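PDB 4NRH: CopN from Chlamydia pneumoniae, which probably acts as a gatekeeper of type III secretion that joins the chaperone Scc3 in a complex directing the secretion of translocators. Local coordinates for residues Asp49-Val54 against Arg90-Glu95; Asp116-Ser121 against Ala156-Phe161; Ser204-Leu209 against Leu266-Ser271; His234-Asp239 against Ser245-Glu250. One frame throughout, in Å; residues are numbered along the deposited sequence.

Contact 1. Residues Asp49-Val54 against Arg90-Glu95; sequences DILALV and RNTHTE
L51 of helix 47-57 reaches across to T92 and H93 of helix 80-97, a helix-to-helix contact inside the all-helical HrpJ-like part of CopN. Along the second segment, R90 comes first; its side chain sets off away from residues 49-54 and makes a salt bridge with D69, while I50, just beside L51, packs on A85, L86 and A89 of the preceding turns of helix 80-97. T92 is the first residue to touch L51. Its CG2 stands anti to the backbone N and offers a methyl to L51 CD1 at 3.9 Å. The hydroxyl takes the other branch and is hydrogen-bonded to Q88 O one turn back, so T92 shows L51 its apolar half and keeps its polar half on its own helix. H93 follows and lies deeper. Its CG also stands anti to the backbone N (chi1 -174°), which carries the imidazole past the leucine toward helix 61-74, where NE2 is hydrogen-bonded to Q64 and the side chain packs on S65 and L68. The ring of F97 meets it at about 35° between planes. L51 approaches the imidazole at its edge, near the ring plane, with L51 CD2 3.8 Å from H93 CB.

Contact 2. Residues Asp116-Ser121 against Ala156-Phe161; sequences DQLNVS and AIVSSF
L118 enters from the loop between helices 108-115 and 122-133, in the HrpJ-like region of this all-helical protein, and lays its two methyls against I157 and V158 on one flank of helix 152-172. The branches divide the work. CD2 goes to the isoleucine, lying 3.9 Å from I157 CD1 and equally close to CG2, so it sits over the fork between the long and the short arm of that side chain. L118 and I157 run past each other in opposite directions, and this alongside arrangement brings the L118 CG to 4.0 Å from I157 CG2 as well. With V158 the relation changes to a crossing at about a right angle: L118 CD1 touches V158 CG2 at 3.7 Å. V158 can offer this methyl because its CG1 takes the position anti to the backbone N (chi1 174°), leaving CG2 beside the N and turned to the loop. Q117 adds only its aliphatic root, with CB 4.3 Å from I157 CD1, before its amide turns away. The surroundings continue the same apolar layer, with Y114 against I157 and with L128 and Y150 against V158. A156, just before I157, packs on K22 of the chaperone chain. At the end of the loop S121 N-caps helix 122-133, its OG bonded to G124 N. The contact between the two segments is apolar, with no directional polar bond, so it probably rests on the fit of branched side chains and partial exclusion of water.

Contact 3. Residues Ser204-Leu209 against Leu266-Ser271; sequences SRVPIL and LNLFFS
R205 and V206 of the long helix 179-215 pack on L268, which projects from helix 259-272; R205 meets one methyl of the leucine and V206 the other. R205 contributes its aliphatic root: CB lies 3.5 Å from L268 CD1, and CG is the next atom along. Beyond this the arginine bends at both chi2 and chi3, which lays the guanidinium beside its own helix, where I208 CD1 sits over one face, 3.3 Å above the plane and offset toward the rim. The charged end thus leaves the interface to the methylene groups. V206 meets the other branch, CG2 to L268 CD2 at 3.9 Å; V206 is also packed by F226 and V229 of helix 226-237. P207 follows, and since its nitrogen carries no proton it has no bond to the turn before, which puts a kink in the helix directly after V206. L209, one turn on from R205, points toward the partner and stays at its margin, its CD2 4.5 Å from L268 CD2. On the other helix, L268 holds CG anti to the backbone N (chi1 -170°), which extends the fork toward R205 and V206. S271 keeps its hydroxyl at home, OG donating to N267 O at 2.7 Å, while F270 packs on L46 of the chaperone chain. With Y201 and F202 of helix 179-215 also against L268, this is an apolar helix-to-helix contact that joins two helices of the third helical domain of the gatekeeper.

Contact 4. Residues His234-Asp239 against Ser245-Glu250; sequences HKIIND and SKVERE
I236 forms the middle of this hairpin of helices 226-237 and 244-255 in the third helical domain, with an ion pair to each side of it; F269 and L290 of two further helices also pack on it. Its CG2 stands anti to the backbone N and meets V247 CG2 at 4.0 Å, while CG1 and CD1 run along E250, CD1 lying 3.8 Å from E250 CG. E250 allows this by its shape: CG is anti to the backbone N, then chi2 of 64° bends the chain so that its methylenes cover the isoleucine and its carboxylate turns off toward K235 and S232. There OE2 is hydrogen-bonded to S232, whereas OE1 has a long salt bridge to K235 NZ at 3.7 Å; that lysine is fully extended, laying CD and CE beside the carboxylate. The other pair closes the hairpin near its turn. K246 bends at chi3 (-67°), and its NZ has F241 O as main partner. Beside that bond NZ bridges to D239 OD2 at 2.9 Å on the syn side, 20° out of the carboxylate plane, with a weak bond to OD1. D239 OD1 is bonded to F241 N, so the loop backbone is tied to both partners. N238 finishes the first helix: its ND2 and its N approach H234 O from opposite faces. Two pairs of unequal closeness thus flank an apolar centre: the D239-K246 bridge, joined to the loop backbone, probably fixes the turn, while K235 may add a looser electrostatic attraction to a glutamate whose main polar partner is S232.

How the contacts relate
The four contacts follow the elongated, all-helical chain from one end to the other. Contact 1 lies in the HrpJ-like part, about 57 Å between centres from contacts 3 and 4, on the opposite side of the chain's centre. Contact 2 sits between, about 31 Å from contact 1 and about 27 Å from contact 3, centre to centre; its helix 152-172 is followed by helix 179-215 of contact 3. Contacts 3 and 4 share the third helical domain and one core: contact 4 is nested inside the loop closed by contact 3, F269 packs on I236 and L266 on V247. The chaperone touches segments of contacts 2 and 3, consistent with a gatekeeper that works in a complex.

Contact 1. Residues Asp49-Val54 against Arg90-Glu95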
# COMPACT_ATOMS: atom_id res chain seq x y z
N ASP A 49 -31.90 -13.19 -34.86
CA ASP A 49 -33.03 -13.59 -34.03
C ASP A 49 -32.58 -13.96 -32.63
O ASP A 49 -33.21 -13.60 -31.64
CB ASP A 49 -33.78 -14.77 -34.67
CG ASP A 49 -34.51 -14.38 -35.94
OD1 ASP A 49 -34.78 -13.18 -36.13
OD2 ASP A 49 -34.81 -15.29 -36.74
N ILE A 50 -31.47 -14.70 -32.56
CA ILE A 50 -30.90 -15.13 -31.29
C ILE A 50 -30.51 -13.94 -30.42
O ILE A 50 -30.92 -13.85 -29.26
CB ILE A 50 -29.66 -16.01 -31.51
CG1 ILE A 50 -30.05 -17.33 -32.17
CG2 ILE A 50 -28.94 -16.25 -30.19
CD1 ILE A 50 -28.89 -18.07 -32.80
N LEU A 51 -29.74 -13.01 -30.99
CA LEU A 51 -29.29 -11.84 -30.25
C LEU A 51 -30.45 -11.00 -29.74
O LEU A 51 -30.44 -10.56 -28.59
CB LEU A 51 -28.37 -10.98 -31.13
CG LEU A 51 -27.00 -11.57 -31.45
CD1 LEU A 51 -26.24 -10.70 -32.44
CD2 LEU A 51 -26.19 -11.75 -30.17
N ALA A 52 -31.46 -10.80 -30.58
CA ALA A 52 -32.64 -10.02 -30.21
C ALA A 52 -33.33 -10.61 -28.98
O ALA A 52 -33.71 -9.88 -28.07
CB ALA A 52 -33.61 -9.95 -31.38
N LEU A 53 -33.48 -11.93 -28.97
CA LEU A 53 -34.09 -12.63 -27.84
C LEU A 53 -33.24 -12.52 -26.58
O LEU A 53 -33.77 -12.49 -25.47
CB LEU A 53 -34.33 -14.09 -28.20
CG LEU A 53 -35.53 -14.38 -29.11
CD1 LEU A 53 -35.54 -15.83 -29.55
CD2 LEU A 53 -36.84 -14.02 -28.41
N VAL A 54 -31.92 -12.48 -26.76
CA VAL A 54 -31.00 -12.37 -25.63
C VAL A 54 -31.10 -11.02 -24.93
O VAL A 54 -31.20 -10.96 -23.70
CB VAL A 54 -29.54 -12.62 -26.07
CG1 VAL A 54 -28.58 -12.29 -24.94
CG2 VAL A 54 -29.36 -14.05 -26.53
N ARG A 90 -22.94 -15.52 -30.69
CA ARG A 90 -22.09 -15.24 -29.54
C ARG A 90 -20.87 -14.42 -29.95
O ARG A 90 -20.48 -13.48 -29.25
CB ARG A 90 -21.65 -16.54 -28.86
CG ARG A 90 -20.63 -16.32 -27.74
CD ARG A 90 -20.36 -17.58 -26.95
NE ARG A 90 -19.62 -18.58 -27.73
CZ ARG A 90 -18.78 -19.46 -27.19
NH1 ARG A 90 -18.58 -19.47 -25.88
NH2 ARG A 90 -18.15 -20.33 -27.97
N ASN A 91 -20.28 -14.77 -31.08
CA ASN A 91 -19.13 -14.04 -31.61
C ASN A 91 -19.46 -12.59 -31.93
O ASN A 91 -18.66 -11.69 -31.67
CB ASN A 91 -18.59 -14.73 -32.86
CG ASN A 91 -17.46 -13.96 -33.51
OD1 ASN A 91 -16.36 -13.85 -32.95
ND2 ASN A 91 -17.71 -13.42 -34.69
N THR A 92 -20.64 -12.37 -32.50
CA THR A 92 -21.10 -11.02 -32.82
C THR A 92 -21.31 -10.21 -31.54
O THR A 92 -20.94 -9.04 -31.47
CB THR A 92 -22.40 -11.04 -33.64
OG1 THR A 92 -22.19 -11.76 -34.86
CG2 THR A 92 -22.86 -9.63 -33.96
N HIS A 93 -21.90 -10.86 -30.54
CA HIS A 93 -22.13 -10.24 -29.24
C HIS A 93 -20.82 -9.79 -28.60
O HIS A 93 -20.70 -8.66 -28.12
CB HIS A 93 -22.86 -11.21 -28.32
CG HIS A 93 -23.26 -10.61 -27.00
ND1 HIS A 93 -22.44 -10.66 -25.89
CD2 HIS A 93 -24.38 -9.96 -26.62
CE1 HIS A 93 -23.05 -10.06 -24.88
NE2 HIS A 93 -24.22 -9.62 -25.30
N THR A 94 -19.84 -10.70 -28.58
CA THR A 94 -18.53 -10.40 -28.03
C THR A 94 -17.86 -9.26 -28.79
O THR A 94 -17.21 -8.40 -28.19
CB THR A 94 -17.62 -11.65 -28.07
OG1 THR A 94 -18.15 -12.66 -27.19
CG2 THR A 94 -16.20 -11.31 -27.63
N GLU A 95 -18.03 -9.25 -30.11
CA GLU A 95 -17.46 -8.19 -30.94
C GLU A 95 -18.13 -6.85 -30.67
O GLU A 95 -17.46 -5.82 -30.61
CB GLU A 95 -17.60 -8.55 -32.43
CG GLU A 95 -16.48 -9.42 -32.97
CD GLU A 95 -16.72 -9.84 -34.41
OE1 GLU A 95 -17.21 -9.01 -35.20
OE2 GLU A 95 -16.42 -11.01 -34.74

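Contact 2. Residues Asp116-Ser121 against Ala156-Phe161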
# COMPACT_ATOMS: atom_id res chain seq x y z
N ASP A 116 -22.49 -8.38 -1.91
CA ASP A 116 -23.25 -8.96 -0.81
C ASP A 116 -22.94 -8.28 0.52
O ASP A 116 -23.70 -8.40 1.48
CB ASP A 116 -22.97 -10.46 -0.70
CG ASP A 116 -23.72 -11.27 -1.74
OD1 ASP A 116 -24.73 -10.77 -2.28
OD2 ASP A 116 -23.30 -12.42 -2.02
N GLN A 117 -21.82 -7.56 0.57
CA GLN A 117 -21.39 -6.88 1.78
C GLN A 117 -21.72 -5.39 1.74
O GLN A 117 -21.51 -4.68 2.72
CB GLN A 117 -19.89 -7.08 1.99
CG GLN A 117 -19.44 -8.53 1.97
CD GLN A 117 -20.03 -9.34 3.11
OE1 GLN A 117 -20.10 -8.87 4.25
NE2 GLN A 117 -20.44 -10.56 2.81
N LEU A 118 -22.23 -4.92 0.61
CA LEU A 118 -22.54 -3.51 0.44
C LEU A 118 -24.00 -3.28 0.08
O LEU A 118 -24.75 -4.23 -0.17
CB LEU A 118 -21.65 -2.90 -0.64
CG LEU A 118 -20.13 -3.06 -0.48
CD1 LEU A 118 -19.41 -2.64 -1.75
CD2 LEU A 118 -19.64 -2.25 0.72
N ASN A 119 -24.41 -2.02 0.05
CA ASN A 119 -25.73 -1.66 -0.46
C ASN A 119 -25.62 -1.21 -1.91
O ASN A 119 -26.13 -0.16 -2.30
CB ASN A 119 -26.36 -0.56 0.40
CG ASN A 119 -27.85 -0.39 0.14
OD1 ASN A 119 -28.53 -1.33 -0.27
ND2 ASN A 119 -28.36 0.81 0.36
N VAL A 120 -24.92 -2.01 -2.70
CA VAL A 120 -24.74 -1.74 -4.12
C VAL A 120 -24.96 -3.03 -4.90
O VAL A 120 -24.79 -4.13 -4.36
CB VAL A 120 -23.33 -1.16 -4.41
CG1 VAL A 120 -22.26 -2.22 -4.18
CG2 VAL A 120 -23.23 -0.61 -5.82
N SER A 121 -25.36 -2.91 -6.16
CA SER A 121 -25.57 -4.08 -7.01
C SER A 121 -24.25 -4.61 -7.54
O SER A 121 -23.29 -3.85 -7.70
CB SER A 121 -26.51 -3.74 -8.17
OG SER A 121 -25.86 -2.90 -9.11
N ALA A 156 -13.46 1.06 1.70
CA ALA A 156 -12.45 0.05 2.00
C ALA A 156 -12.76 -1.27 1.30
O ALA A 156 -11.89 -1.86 0.66
CB ALA A 156 -12.33 -0.15 3.50
N ILE A 157 -14.00 -1.72 1.44
CA ILE A 157 -14.45 -2.94 0.78
C ILE A 157 -14.40 -2.78 -0.74
O ILE A 157 -13.97 -3.69 -1.46
CB ILE A 157 -15.87 -3.32 1.22
CG1 ILE A 157 -15.88 -3.73 2.69
CG2 ILE A 157 -16.43 -4.45 0.36
CD1 ILE A 157 -17.26 -3.97 3.26
N VAL A 158 -14.84 -1.62 -1.22
CA VAL A 158 -14.83 -1.32 -2.65
C VAL A 158 -13.40 -1.35 -3.20
O VAL A 158 -13.16 -1.87 -4.29
CB VAL A 158 -15.47 0.05 -2.94
CG1 VAL A 158 -15.31 0.42 -4.41
CG2 VAL A 158 -16.95 0.04 -2.55
N SER A 159 -12.47 -0.78 -2.45
CA SER A 159 -11.07 -0.77 -2.84
C SER A 159 -10.51 -2.18 -2.93
O SER A 159 -9.71 -2.49 -3.82
CB SER A 159 -10.24 0.06 -1.86
OG SER A 159 -10.15 -0.58 -0.60
N SER A 160 -10.94 -3.04 -2.01
CA SER A 160 -10.51 -4.44 -2.01
C SER A 160 -11.07 -5.19 -3.22
O SER A 160 -10.40 -6.04 -3.79
CB SER A 160 -10.95 -5.13 -0.71
OG SER A 160 -10.29 -4.56 0.41
N PHE A 161 -12.31 -4.87 -3.59
CA PHE A 161 -12.91 -5.44 -4.79
C PHE A 161 -12.11 -5.07 -6.03
O PHE A 161 -11.88 -5.91 -6.90
CB PHE A 161 -14.36 -4.98 -4.95
CG PHE A 161 -14.92 -5.22 -6.32
CD1 PHE A 161 -15.18 -6.51 -6.76
CD2 PHE A 161 -15.17 -4.16 -7.18
CE1 PHE A 161 -15.68 -6.74 -8.03
CE2 PHE A 161 -15.67 -4.39 -8.45
CZ PHE A 161 -15.93 -5.68 -8.87

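Contact 3. Residues Ser204-Leu209 against Leu266-Ser271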
# COMPACT_ATOMS: atom_id res chain seq x y z
N SER A 204 -13.56 8.78 13.24
CA SER A 204 -13.80 8.31 14.59
C SER A 204 -13.36 9.32 15.65
O SER A 204 -14.09 9.59 16.60
CB SER A 204 -13.08 6.97 14.81
OG SER A 204 -12.86 6.73 16.19
N ARG A 205 -12.16 9.87 15.49
CA ARG A 205 -11.54 10.68 16.53
C ARG A 205 -12.02 12.13 16.59
O ARG A 205 -12.12 12.71 17.67
CB ARG A 205 -10.02 10.66 16.37
CG ARG A 205 -9.40 9.27 16.27
CD ARG A 205 -9.71 8.42 17.48
NE ARG A 205 -9.45 9.12 18.74
CZ ARG A 205 -9.78 8.65 19.93
NH1 ARG A 205 -10.39 7.47 20.04
NH2 ARG A 205 -9.50 9.35 21.02
N VAL A 206 -12.29 12.73 15.43
CA VAL A 206 -12.70 14.14 15.39
C VAL A 206 -13.98 14.43 16.20
O VAL A 206 -14.01 15.40 16.96
CB VAL A 206 -12.88 14.63 13.93
CG1 VAL A 206 -13.63 15.96 13.89
CG2 VAL A 206 -11.53 14.76 13.24
N PRO A 207 -15.03 13.60 16.05
CA PRO A 207 -16.20 13.84 16.91
C PRO A 207 -15.88 13.72 18.40
O PRO A 207 -16.55 14.36 19.22
CB PRO A 207 -17.19 12.75 16.48
CG PRO A 207 -16.81 12.44 15.09
CD PRO A 207 -15.31 12.54 15.06
N ILE A 208 -14.88 12.91 18.74
CA ILE A 208 -14.45 12.77 20.13
C ILE A 208 -13.78 14.05 20.62
O ILE A 208 -14.00 14.48 21.75
CB ILE A 208 -13.49 11.57 20.30
CG1 ILE A 208 -14.20 10.27 19.93
CG2 ILE A 208 -12.94 11.51 21.72
CD1 ILE A 208 -13.33 9.04 20.07
N LEU A 209 -12.97 14.66 19.76
CA LEU A 209 -12.34 15.93 20.08
C LEU A 209 -13.38 17.03 20.24
O LEU A 209 -13.30 17.86 21.15
CB LEU A 209 -11.32 16.32 19.00
CG LEU A 209 -10.65 17.69 19.18
CD1 LEU A 209 -9.94 17.77 20.52
CD2 LEU A 209 -9.69 17.97 18.03
N LEU A 266 -3.50 19.26 16.98
CA LEU A 266 -2.08 18.92 16.87
C LEU A 266 -1.80 17.55 17.48
O LEU A 266 -1.07 16.74 16.90
CB LEU A 266 -1.22 19.98 17.55
CG LEU A 266 -1.05 21.31 16.82
CD1 LEU A 266 -0.43 22.35 17.74
CD2 LEU A 266 -0.22 21.13 15.57
N ASN A 267 -2.37 17.29 18.65
CA ASN A 267 -2.24 15.99 19.30
C ASN A 267 -2.87 14.90 18.45
O ASN A 267 -2.38 13.77 18.41
CB ASN A 267 -2.88 16.01 20.69
CG ASN A 267 -2.03 16.75 21.71
OD1 ASN A 267 -0.81 16.76 21.62
ND2 ASN A 267 -2.69 17.36 22.69
N LEU A 268 -3.96 15.24 17.78
CA LEU A 268 -4.65 14.31 16.89
C LEU A 268 -3.77 13.98 15.69
O LEU A 268 -3.68 12.82 15.29
CB LEU A 268 -5.99 14.90 16.44
CG LEU A 268 -6.91 13.93 15.70
CD1 LEU A 268 -7.13 12.70 16.56
CD2 LEU A 268 -8.23 14.60 15.36
N PHE A 269 -3.15 15.00 15.11
CA PHE A 269 -2.22 14.81 14.00
C PHE A 269 -1.03 13.95 14.39
O PHE A 269 -0.61 13.07 13.64
CB PHE A 269 -1.73 16.16 13.47
CG PHE A 269 -2.72 16.85 12.57
CD1 PHE A 269 -3.89 16.22 12.18
CD2 PHE A 269 -2.47 18.14 12.11
CE1 PHE A 269 -4.79 16.86 11.35
CE2 PHE A 269 -3.37 18.78 11.28
CZ PHE A 269 -4.53 18.14 10.90
N PHE A 270 -0.48 14.21 15.58
CA PHE A 270 0.68 13.47 16.07
C PHE A 270 0.32 12.00 16.31
O PHE A 270 1.09 11.10 15.97
CB PHE A 270 1.22 14.10 17.35
CG PHE A 270 2.55 13.54 17.78
CD1 PHE A 270 2.62 12.43 18.61
CD2 PHE A 270 3.73 14.13 17.35
CE1 PHE A 270 3.85 11.92 19.00
CE2 PHE A 270 4.96 13.62 17.73
CZ PHE A 270 5.01 12.51 18.56
N SER A 271 -0.85 11.78 16.89
CA SER A 271 -1.33 10.42 17.14
C SER A 271 -1.58 9.68 15.83
O SER A 271 -1.43 8.46 15.76
CB SER A 271 -2.62 10.46 17.97
OG SER A 271 -2.44 11.22 19.15

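Contact 4. Residues His234-Asp239 against Ser245-Glu250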
# COMPACT_ATOMS: atom_id res chain seq x y z
N HIS A 234 -3.26 15.46 5.14
CA HIS A 234 -2.59 15.06 3.91
C HIS A 234 -1.82 16.22 3.29
O HIS A 234 -0.77 16.02 2.68
CB HIS A 234 -3.60 14.50 2.92
CG HIS A 234 -4.21 13.21 3.35
ND1 HIS A 234 -5.52 12.87 3.06
CD2 HIS A 234 -3.69 12.17 4.04
CE1 HIS A 234 -5.78 11.67 3.56
NE2 HIS A 234 -4.69 11.22 4.16
N LYS A 235 -2.34 17.43 3.44
CA LYS A 235 -1.66 18.63 2.97
C LYS A 235 -0.34 18.81 3.71
O LYS A 235 0.67 19.17 3.11
CB LYS A 235 -2.55 19.86 3.17
CG LYS A 235 -1.99 21.14 2.56
CD LYS A 235 -3.01 22.27 2.62
CE LYS A 235 -2.41 23.58 2.13
NZ LYS A 235 -3.39 24.70 2.23
N ILE A 236 -0.37 18.55 5.01
CA ILE A 236 0.81 18.66 5.85
C ILE A 236 1.81 17.54 5.55
O ILE A 236 3.01 17.78 5.47
CB ILE A 236 0.43 18.64 7.34
CG1 ILE A 236 -0.37 19.90 7.70
CG2 ILE A 236 1.66 18.56 8.21
CD1 ILE A 236 -0.77 19.98 9.15
N ILE A 237 1.30 16.32 5.38
CA ILE A 237 2.15 15.18 5.03
C ILE A 237 2.83 15.38 3.68
O ILE A 237 4.01 15.08 3.51
CB ILE A 237 1.35 13.86 5.01
CG1 ILE A 237 1.01 13.41 6.43
CG2 ILE A 237 2.12 12.76 4.30
CD1 ILE A 237 0.33 12.06 6.49
N ASN A 238 2.08 15.93 2.73
CA ASN A 238 2.59 16.15 1.38
C ASN A 238 3.48 17.38 1.27
O ASN A 238 3.94 17.74 0.19
CB ASN A 238 1.43 16.25 0.38
CG ASN A 238 0.87 14.89 -0.01
OD1 ASN A 238 1.27 14.32 -1.02
ND2 ASN A 238 -0.04 14.37 0.80
N ASP A 239 3.72 18.03 2.41
CA ASP A 239 4.68 19.13 2.47
C ASP A 239 6.06 18.54 2.76
O ASP A 239 6.32 18.05 3.86
CB ASP A 239 4.28 20.15 3.54
CG ASP A 239 5.13 21.40 3.51
OD1 ASP A 239 6.19 21.41 2.85
OD2 ASP A 239 4.74 22.40 4.16
N SER A 245 5.87 26.36 12.19
CA SER A 245 5.04 27.49 11.80
C SER A 245 3.94 27.10 10.82
O SER A 245 2.77 27.44 11.01
CB SER A 245 5.90 28.60 11.21
OG SER A 245 6.76 29.16 12.18
N LYS A 246 4.32 26.38 9.77
CA LYS A 246 3.37 25.98 8.73
C LYS A 246 2.32 25.02 9.27
O LYS A 246 1.15 25.10 8.91
CB LYS A 246 4.11 25.34 7.55
CG LYS A 246 4.84 26.34 6.67
CD LYS A 246 5.41 25.67 5.42
CE LYS A 246 6.51 24.68 5.78
NZ LYS A 246 7.11 24.06 4.57
N VAL A 247 2.75 24.10 10.13
CA VAL A 247 1.84 23.14 10.75
C VAL A 247 0.85 23.86 11.66
O VAL A 247 -0.35 23.57 11.65
CB VAL A 247 2.61 22.07 11.55
CG1 VAL A 247 1.65 21.22 12.36
CG2 VAL A 247 3.43 21.20 10.61
N GLU A 248 1.35 24.80 12.45
CA GLU A 248 0.51 25.57 13.36
C GLU A 248 -0.50 26.41 12.60
O GLU A 248 -1.67 26.49 12.98
CB GLU A 248 1.36 26.47 14.27
CG GLU A 248 0.55 27.32 15.23
CD GLU A 248 1.41 28.25 16.06
OE1 GLU A 248 2.65 28.16 15.96
OE2 GLU A 248 0.84 29.07 16.81
N ARG A 249 -0.05 27.04 11.52
CA ARG A 249 -0.91 27.88 10.69
C ARG A 249 -2.03 27.07 10.05
O ARG A 249 -3.17 27.53 9.97
CB ARG A 249 -0.09 28.58 9.60
CG ARG A 249 -0.87 29.63 8.83
CD ARG A 249 -0.01 30.31 7.78
NE ARG A 249 0.37 29.37 6.72
CZ ARG A 249 0.94 29.74 5.57
NH1 ARG A 249 1.19 31.02 5.33
NH2 ARG A 249 1.26 28.82 4.67
N GLU A 250 -1.70 25.87 9.59
CA GLU A 250 -2.67 24.99 8.96
C GLU A 250 -3.76 24.58 9.95
O GLU A 250 -4.94 24.53 9.60
CB GLU A 250 -1.98 23.74 8.39
CG GLU A 250 -2.92 22.74 7.75
CD GLU A 250 -3.63 23.30 6.53
OE1 GLU A 250 -3.07 24.20 5.87
OE2 GLU A 250 -4.76 22.85 6.23